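Local atomic coordinates of conserved hypothetical protein (Methanosarcina mazei, PDB entry 2NR4), a protein that binds flavin mononucleotide and belongs to an uncharacterised family, DUF447, probably related to FMN-binding barrel proteins, its cellular function being unknown. Residues R55-L60 against S133-L138; F24-G29 against I47-K52; K74-N79 against V120-I125. All coordinates share one frame; numbering follows the deposited sequence.

Interaction 1 (R55-L60 against S133-L138). With FMN (flavin mononucleotide), chain C.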
# COMPACT_ATOMS: atom_id res chain seq x y z
N ARG A 55 20.40 1.78 11.82
CA ARG A 55 20.44 0.75 10.80
C ARG A 55 19.10 0.02 10.80
O ARG A 55 18.49 -0.15 11.87
CB ARG A 55 21.57 -0.27 11.04
CG ARG A 55 23.00 0.32 10.96
CD ARG A 55 24.08 -0.79 10.92
NE ARG A 55 25.42 -0.19 11.08
CZ ARG A 55 26.12 0.32 10.07
NH1 ARG A 55 25.61 0.30 8.83
NH2 ARG A 55 27.30 0.87 10.29
N PRO A 56 18.65 -0.43 9.62
CA PRO A 56 17.45 -1.27 9.59
C PRO A 56 17.75 -2.58 10.28
O PRO A 56 18.94 -2.96 10.40
CB PRO A 56 17.18 -1.52 8.12
CG PRO A 56 18.33 -0.99 7.36
CD PRO A 56 19.20 -0.18 8.27
N PHE A 57 16.69 -3.25 10.73
CA PHE A 57 16.83 -4.57 11.35
C PHE A 57 15.63 -5.47 11.09
O PHE A 57 14.58 -5.01 10.61
CB PHE A 57 17.07 -4.49 12.84
CG PHE A 57 15.94 -3.88 13.64
CD1 PHE A 57 15.05 -4.71 14.31
CD2 PHE A 57 15.84 -2.50 13.79
CE1 PHE A 57 14.01 -4.15 15.08
CE2 PHE A 57 14.81 -1.93 14.57
CZ PHE A 57 13.92 -2.76 15.21
N VAL A 58 15.80 -6.76 11.38
CA VAL A 58 14.73 -7.73 11.17
C VAL A 58 14.53 -8.53 12.43
O VAL A 58 15.46 -8.71 13.21
CB VAL A 58 14.97 -8.74 9.95
CG1 VAL A 58 14.86 -8.07 8.64
CG2 VAL A 58 16.32 -9.50 10.07
N ARG A 59 13.29 -9.00 12.63
CA ARG A 59 13.01 -9.86 13.76
C ARG A 59 12.47 -11.08 13.06
O ARG A 59 11.40 -11.03 12.44
CB ARG A 59 11.91 -9.29 14.68
CG ARG A 59 12.21 -7.96 15.34
CD ARG A 59 11.27 -7.70 16.57
NE ARG A 59 11.53 -6.39 17.21
CZ ARG A 59 12.25 -6.20 18.31
NH1 ARG A 59 12.77 -7.22 18.98
NH2 ARG A 59 12.42 -4.96 18.79
N LEU A 60 13.23 -12.16 13.10
CA LEU A 60 12.81 -13.40 12.45
C LEU A 60 12.33 -14.44 13.48
O LEU A 60 13.02 -14.74 14.45
CB LEU A 60 13.96 -13.98 11.63
CG LEU A 60 14.80 -13.04 10.78
CD1 LEU A 60 16.07 -13.74 10.33
CD2 LEU A 60 14.00 -12.63 9.55
N SER A 133 12.54 -14.97 19.01
CA SER A 133 12.96 -14.34 17.77
C SER A 133 14.46 -14.19 17.67
O SER A 133 15.16 -14.16 18.69
CB SER A 133 12.34 -12.94 17.63
OG SER A 133 11.08 -13.02 17.01
N LEU A 134 14.95 -14.13 16.44
CA LEU A 134 16.32 -13.76 16.19
C LEU A 134 16.28 -12.37 15.59
O LEU A 134 15.63 -12.14 14.56
CB LEU A 134 16.95 -14.73 15.22
CG LEU A 134 18.37 -14.34 14.79
CD1 LEU A 134 19.38 -14.69 15.93
CD2 LEU A 134 18.71 -15.01 13.47
N VAL A 135 16.98 -11.44 16.23
CA VAL A 135 17.08 -10.07 15.71
C VAL A 135 18.47 -9.93 15.08
O VAL A 135 19.46 -10.47 15.61
CB VAL A 135 16.84 -9.05 16.80
CG1 VAL A 135 16.90 -7.63 16.25
CG2 VAL A 135 15.48 -9.30 17.46
N ALA A 136 18.50 -9.26 13.95
CA ALA A 136 19.74 -8.89 13.24
C ALA A 136 19.64 -7.49 12.67
O ALA A 136 18.61 -7.11 12.10
CB ALA A 136 20.02 -9.89 12.11
N ASP A 137 20.72 -6.71 12.78
CA ASP A 137 20.79 -5.45 12.05
C ASP A 137 21.27 -5.73 10.63
O ASP A 137 21.83 -6.83 10.38
CB ASP A 137 21.71 -4.47 12.77
CG ASP A 137 21.33 -4.31 14.22
OD1 ASP A 137 20.15 -3.98 14.48
OD2 ASP A 137 22.18 -4.53 15.12
N LEU A 138 21.05 -4.79 9.72
CA LEU A 138 21.30 -4.97 8.31
C LEU A 138 22.23 -3.92 7.72
O LEU A 138 21.97 -2.71 7.83
CB LEU A 138 19.99 -4.93 7.51
CG LEU A 138 18.95 -6.00 7.90
CD1 LEU A 138 17.70 -5.79 7.07
CD2 LEU A 138 19.46 -7.44 7.70
N1 FMN C . 8.12 -13.62 9.78
C2 FMN C . 9.22 -13.18 10.48
O2 FMN C . 9.94 -14.01 11.04
N3 FMN C . 9.48 -11.83 10.59
C4 FMN C . 8.66 -10.91 9.96
O4 FMN C . 8.99 -9.73 9.86
C4A FMN C . 7.55 -11.35 9.25
N5 FMN C . 6.70 -10.45 8.62
C5A FMN C . 5.61 -10.89 7.89
C6 FMN C . 4.77 -9.96 7.26
C7 FMN C . 3.68 -10.39 6.52
C7M FMN C . 2.77 -9.36 5.91
C8 FMN C . 3.41 -11.77 6.44
C8M FMN C . 2.35 -12.30 5.54
C9 FMN C . 4.23 -12.71 7.08
C9A FMN C . 5.35 -12.26 7.80
N10 FMN C . 6.20 -13.16 8.44
C10 FMN C . 7.28 -12.72 9.16
C1' FMN C . 5.84 -14.62 8.49
C2' FMN C . 6.64 -15.34 7.41
O2' FMN C . 6.46 -14.70 6.18
C3' FMN C . 6.09 -16.75 7.28
O3' FMN C . 6.28 -17.42 8.51
C4' FMN C . 6.74 -17.49 6.11
O4' FMN C . 5.96 -18.64 5.93
C5' FMN C . 8.20 -17.87 6.40
O5' FMN C . 8.65 -18.84 5.48
P FMN C . 10.17 -19.39 5.38
O1P FMN C . 10.20 -20.65 6.26
O2P FMN C . 11.13 -18.34 5.98
O3P FMN C . 10.42 -19.78 3.92
O HOH W 1 19.45 -1.32 14.18
O HOH W 2 22.95 -0.19 7.81
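Five backbone hydrogen bonds pair strand 57-60, and Pro56 before it, with the antiparallel strand 133-138. The Leu60-Leu134 pair is the best made: Leu60 N gives to Leu134 O at 2.8 Å and 175°, and Leu134 N returns an equally short bond to Leu60 O. Toward Pro56 the pairing loosens, since Leu138 N reaches Pro56 O (2.9 Å) at only 141° and from above the carbonyl plane. Val135 CA adds a C-H···O contact to Val58 O.

This pair lies within a six-stranded antiparallel barrel, consistent with the split barrel of FMN-binding proteins. Side chains alternate accordingly. On the face of Val58, Leu60 and Ala136, Val58 CG1 meets Leu138 CD1 (4.0 Å), the two side chains crossing nearly at right angles. On the face of Phe57, Arg59 and Val135, the valine lies alongside both other residues: its CG1 meets Phe57 CD1 at 4.0 Å, and its CG2 sits 3.7 Å from Arg59 NH1. An alanine at Val135 would remove both methyls and would probably loosen the ring and the extended arginine chain together.

Polar links finish the exposed end. One water donates to Arg55 O and Asp137 OD1; another accepts from Arg55 NH1 and donates to Leu138 O. Asp137 OD2 forms a salt bridge to Arg128. At the opposite end FMN N3 donates to Arg59 O (2.8 Å, 164°), a main-chain oxygen.

Interaction 2 (F24-G29 against I47-K52). With FMN (flavin mononucleotide), chain C.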
# COMPACT_ATOMS: atom_id res chain seq x y z
N PHE A 24 15.02 2.33 -2.51
CA PHE A 24 14.81 0.89 -2.79
C PHE A 24 13.70 0.30 -1.91
O PHE A 24 13.59 -0.91 -1.79
CB PHE A 24 16.12 0.13 -2.60
CG PHE A 24 17.23 0.63 -3.51
CD1 PHE A 24 17.34 0.15 -4.80
CD2 PHE A 24 18.09 1.63 -3.08
CE1 PHE A 24 18.32 0.63 -5.65
CE2 PHE A 24 19.08 2.11 -3.91
CZ PHE A 24 19.20 1.61 -5.20
N GLY A 25 12.89 1.18 -1.33
CA GLY A 25 11.69 0.74 -0.62
C GLY A 25 11.91 0.43 0.83
O GLY A 25 11.00 -0.05 1.48
N ILE A 26 13.09 0.73 1.39
CA ILE A 26 13.34 0.55 2.82
C ILE A 26 13.14 1.88 3.54
O ILE A 26 14.06 2.70 3.61
CB ILE A 26 14.75 -0.05 3.12
CG1 ILE A 26 15.05 -1.22 2.17
CG2 ILE A 26 14.90 -0.46 4.62
CD1 ILE A 26 14.03 -2.30 2.21
N ARG A 27 11.94 2.07 4.07
CA ARG A 27 11.45 3.37 4.56
C ARG A 27 11.26 3.33 6.04
O ARG A 27 11.30 2.25 6.67
CB ARG A 27 10.09 3.70 3.97
CG ARG A 27 9.85 3.35 2.54
CD ARG A 27 10.22 4.44 1.65
NE ARG A 27 9.46 5.65 1.99
CZ ARG A 27 8.36 6.05 1.37
NH1 ARG A 27 7.85 5.34 0.37
NH2 ARG A 27 7.77 7.19 1.76
N GLU A 28 10.99 4.51 6.63
CA GLU A 28 10.73 4.58 8.04
C GLU A 28 9.54 3.67 8.44
O GLU A 28 8.58 3.57 7.69
CB GLU A 28 10.44 6.04 8.42
CG GLU A 28 10.53 6.27 9.91
CD GLU A 28 9.88 7.61 10.32
OE1 GLU A 28 9.57 8.45 9.43
OE2 GLU A 28 9.68 7.80 11.53
N GLY A 29 9.63 3.04 9.61
CA GLY A 29 8.57 2.13 10.09
C GLY A 29 8.89 0.72 9.64
O GLY A 29 10.07 0.39 9.48
N ILE A 47 8.71 -10.65 5.09
CA ILE A 47 9.40 -10.23 6.29
C ILE A 47 9.26 -8.74 6.37
O ILE A 47 9.30 -8.07 5.35
CB ILE A 47 10.92 -10.57 6.18
CG1 ILE A 47 11.14 -12.10 6.10
CG2 ILE A 47 11.70 -10.00 7.34
CD1 ILE A 47 11.01 -12.81 7.44
N GLY A 48 9.12 -8.21 7.58
CA GLY A 48 9.08 -6.74 7.76
C GLY A 48 10.50 -6.26 8.10
O GLY A 48 11.12 -6.78 9.02
N ILE A 49 11.05 -5.36 7.32
CA ILE A 49 12.33 -4.72 7.70
C ILE A 49 11.98 -3.43 8.47
O ILE A 49 11.16 -2.61 7.96
CB ILE A 49 13.15 -4.43 6.46
CG1 ILE A 49 13.63 -5.78 5.84
CG2 ILE A 49 14.34 -3.47 6.76
CD1 ILE A 49 14.34 -5.65 4.60
N VAL A 50 12.58 -3.28 9.66
CA VAL A 50 12.26 -2.20 10.60
C VAL A 50 13.30 -1.11 10.52
O VAL A 50 14.52 -1.39 10.60
CB VAL A 50 12.16 -2.70 12.04
CG1 VAL A 50 11.52 -1.61 12.97
CG2 VAL A 50 11.44 -4.07 12.13
N MET A 51 12.84 0.14 10.37
CA MET A 51 13.77 1.25 10.37
C MET A 51 13.25 2.28 11.37
O MET A 51 12.14 2.80 11.22
CB MET A 51 13.87 1.83 8.96
CG MET A 51 14.67 3.10 8.87
SD MET A 51 16.38 2.62 8.54
CE MET A 51 16.15 2.38 6.79
N LYS A 52 14.03 2.55 12.42
CA LYS A 52 13.65 3.55 13.41
C LYS A 52 14.79 4.46 13.82
O LYS A 52 15.05 4.63 15.01
CB LYS A 52 12.97 2.92 14.63
CG LYS A 52 13.63 1.66 15.20
CD LYS A 52 13.05 1.25 16.56
CE LYS A 52 11.72 0.47 16.43
NZ LYS A 52 11.22 0.04 17.76
N1 FMN C . 8.12 -13.62 9.78
C2 FMN C . 9.22 -13.18 10.48
O2 FMN C . 9.94 -14.01 11.04
N3 FMN C . 9.48 -11.83 10.59
C4 FMN C . 8.66 -10.91 9.96
O4 FMN C . 8.99 -9.73 9.86
C4A FMN C . 7.55 -11.35 9.25
N5 FMN C . 6.70 -10.45 8.62
C5A FMN C . 5.61 -10.89 7.89
C6 FMN C . 4.77 -9.96 7.26
C7 FMN C . 3.68 -10.39 6.52
C7M FMN C . 2.77 -9.36 5.91
C8 FMN C . 3.41 -11.77 6.44
C8M FMN C . 2.35 -12.30 5.54
C9 FMN C . 4.23 -12.71 7.08
C9A FMN C . 5.35 -12.26 7.80
N10 FMN C . 6.20 -13.16 8.44
C10 FMN C . 7.28 -12.72 9.16
C1' FMN C . 5.84 -14.62 8.49
C2' FMN C . 6.64 -15.34 7.41
O2' FMN C . 6.46 -14.70 6.18
C3' FMN C . 6.09 -16.75 7.28
O3' FMN C . 6.28 -17.42 8.51
C4' FMN C . 6.74 -17.49 6.11
O4' FMN C . 5.96 -18.64 5.93
C5' FMN C . 8.20 -17.87 6.40
O5' FMN C . 8.65 -18.84 5.48
P FMN C . 10.17 -19.39 5.38
O1P FMN C . 10.20 -20.65 6.26
O2P FMN C . 11.13 -18.34 5.98
O3P FMN C . 10.42 -19.78 3.92
O HOH W 3 11.86 -0.20 6.60
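Gly29 O is gripped twice by 47-52: Met51 N donates to it at 2.9 Å in the carbonyl plane, and Val50 CA adds a weaker C-H···O contact at 3.6 Å. Gly29 N answers with a bond to Met51 O (3.0 Å, 160°), closing a single antiparallel hydrogen-bonded pair where the irregular chain 24-28 turns into strand 29-37. Gly29 has a phi of 92°, at which a CB would be pressed against Glu28 O. A water bonds to Arg27 O (2.5 Å) and Ile49 O (2.9 Å), though it cannot donate to every acceptor around it at once.

Beside these polar bonds the contact is apolar. Ile26 CG2, anti to its own backbone N, touches Ile49 CG2 at 3.7 Å and the Met51 methyl CE at 3.8 Å. Met51 bends at chi2 and chi3, which folds the thioether back to cross Ile26 at about a right angle, while its CB packs on Arg27 O. The side chains of Arg27 and Glu28 start in the other direction and meet the second subunit, Arg27 in a salt bridge with Glu152 of that chain, Glu28 OE2 accepting from Asp198 N of it.

Further along 47-52, Gly48 N donates an almost straight bond (174°) to FMN O4 and Ile47 CD1 lies against the pyrimidine ring: a barrel strand that holds the flavin by a backbone N-H and an isoleucine side chain, as in FMN-binding split barrels.

Interaction 3 (K74-N79 against V120-I125)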
# COMPACT_ATOMS: atom_id res chain seq x y z
N LYS A 74 24.32 -15.43 7.13
CA LYS A 74 24.33 -13.99 7.54
C LYS A 74 24.16 -12.99 6.39
O LYS A 74 24.82 -11.92 6.32
CB LYS A 74 25.53 -13.64 8.43
CG LYS A 74 25.56 -14.43 9.75
CD LYS A 74 26.38 -15.70 9.52
CE LYS A 74 26.88 -16.31 10.81
NZ LYS A 74 27.49 -17.65 10.50
N CYS A 75 23.24 -13.34 5.50
CA CYS A 75 22.93 -12.50 4.35
C CYS A 75 21.47 -12.70 3.99
O CYS A 75 20.91 -13.82 4.11
CB CYS A 75 23.80 -12.87 3.14
SG CYS A 75 23.70 -11.83 1.66
N LEU A 76 20.84 -11.60 3.57
CA LEU A 76 19.40 -11.59 3.22
C LEU A 76 19.16 -10.42 2.31
O LEU A 76 19.80 -9.37 2.49
CB LEU A 76 18.58 -11.51 4.52
CG LEU A 76 17.10 -11.11 4.59
CD1 LEU A 76 16.60 -11.51 5.98
CD2 LEU A 76 16.84 -9.60 4.32
N ALA A 77 18.27 -10.55 1.33
CA ALA A 77 17.97 -9.43 0.44
C ALA A 77 16.49 -9.04 0.59
O ALA A 77 15.63 -9.90 0.68
CB ALA A 77 18.24 -9.81 -1.00
N SER A 78 16.22 -7.74 0.67
CA SER A 78 14.85 -7.28 0.51
C SER A 78 14.45 -7.31 -0.96
O SER A 78 15.25 -7.01 -1.85
CB SER A 78 14.76 -5.82 1.02
OG SER A 78 15.66 -4.96 0.34
N ASN A 79 13.19 -7.62 -1.21
CA ASN A 79 12.56 -7.51 -2.54
C ASN A 79 11.21 -6.80 -2.41
O ASN A 79 10.28 -7.34 -1.78
CB ASN A 79 12.29 -8.88 -3.14
CG ASN A 79 13.58 -9.69 -3.33
OD1 ASN A 79 14.22 -9.60 -4.38
ND2 ASN A 79 14.01 -10.40 -2.28
N VAL A 120 17.67 -5.03 -2.28
CA VAL A 120 18.89 -4.65 -1.56
C VAL A 120 19.44 -5.92 -0.95
O VAL A 120 18.72 -6.63 -0.23
CB VAL A 120 18.63 -3.62 -0.43
CG1 VAL A 120 19.97 -3.20 0.25
CG2 VAL A 120 17.87 -2.37 -0.97
N VAL A 121 20.70 -6.23 -1.23
CA VAL A 121 21.36 -7.32 -0.53
C VAL A 121 22.00 -6.79 0.76
O VAL A 121 22.81 -5.84 0.73
CB VAL A 121 22.44 -8.03 -1.45
CG1 VAL A 121 23.05 -9.20 -0.67
CG2 VAL A 121 21.81 -8.51 -2.73
N PHE A 122 21.68 -7.41 1.88
CA PHE A 122 22.24 -6.99 3.18
C PHE A 122 23.09 -8.09 3.82
O PHE A 122 22.68 -9.26 3.81
CB PHE A 122 21.14 -6.72 4.19
CG PHE A 122 20.20 -5.58 3.82
CD1 PHE A 122 20.53 -4.26 4.15
CD2 PHE A 122 18.95 -5.86 3.28
CE1 PHE A 122 19.61 -3.21 3.89
CE2 PHE A 122 18.06 -4.84 2.99
CZ PHE A 122 18.40 -3.50 3.31
N GLU A 123 24.19 -7.69 4.45
CA GLU A 123 24.86 -8.50 5.46
C GLU A 123 24.08 -8.32 6.78
O GLU A 123 23.79 -7.21 7.19
CB GLU A 123 26.32 -8.05 5.68
CG GLU A 123 26.96 -8.80 6.87
CD GLU A 123 28.47 -8.57 6.97
OE1 GLU A 123 29.01 -7.81 6.12
OE2 GLU A 123 29.09 -9.17 7.90
N CYS A 124 23.71 -9.43 7.40
CA CYS A 124 23.07 -9.47 8.71
C CYS A 124 24.13 -9.49 9.79
O CYS A 124 25.06 -10.35 9.78
CB CYS A 124 22.25 -10.74 8.85
SG CYS A 124 20.96 -10.90 7.59
N ILE A 125 23.99 -8.59 10.75
CA ILE A 125 25.00 -8.42 11.79
C ILE A 125 24.37 -8.37 13.15
O ILE A 125 23.12 -8.20 13.28
CB ILE A 125 25.82 -7.15 11.57
CG1 ILE A 125 24.95 -5.88 11.77
CG2 ILE A 125 26.41 -7.13 10.18
CD1 ILE A 125 25.70 -4.53 11.72
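Strands 75-79 and 120-125 run antiparallel, and the contact is closest packed around Ser78, Val120 and Phe122. Ser78 OG occupies the crowded position between backbone N and carbonyl carbon (chi1 58°), which brings it to 3.3 Å from Val120 CB and lets Val120 N form a weak second bond to it beside its main one to Ser78 O. Ser78 N in turn donates to Val120 O, and Ala77 CA comes within 3.0 Å of that same oxygen. The Phe122 ring is met over one face and at its edge: Val120 CG1 sits over the face near the rim, while Leu76 O lies at the edge, 3.7 Å from CD2. Leu76 O also takes the Phe122 N-H at 2.8 Å in its carbonyl plane, so it serves backbone and ring together.

On the other side of the sheet Val121 spans two partners, its CG1 at 3.6 Å from Cys75 SG and its CG2 next to Ala77 CB.

The Lys74 end is the solvent side. Lys74 leaves the preceding helix with positive phi, and Cys124 N makes a skewed approach to Lys74 O, 60° out of the carbonyl plane. The aliphatic part of Lys74 lies along Cys124 O (CB to O 3.6 Å), whereas its NZ turns back in weak hydrogen bonds to Leu71 O and Lys72 O; Glu123, also exposed, touches Lys74 O with CA and CG, and its extended chain runs on from there.

Cys124 SG packs on Leu76 CB at 3.9 Å, an apolar contact. Cohesion here rests on backbone bonds and apolar contacts, with one weak bond to a serine hydroxyl and no salt bridge between the strands.

All three contacts lie on one closed antiparallel barrel or, for 24-28, on the segment leading into it, their centres 10 to 13 Å apart. Interaction 2 joins interaction 1 through neighbouring strands, with Phe57 O and Val50 N 2.8 Å apart in a probable hydrogen bond. Interaction 1 meets interaction 3 in the same way, Asp137 O to Ile125 N at 2.8 Å, and Leu138 CB packs 3.5 Å from Phe122 CD1. Inside the barrel, Ile49 CD1 reaches Ser78 CB (3.6 Å), so interactions 2 and 3 share a core. Interactions 1 and 2 grip the flavin pyrimidine from adjacent strands, through Arg59 O and Gly48 N; interaction 3 stands behind, Leu76 being about 8 Å from FMN, side chain to ligand.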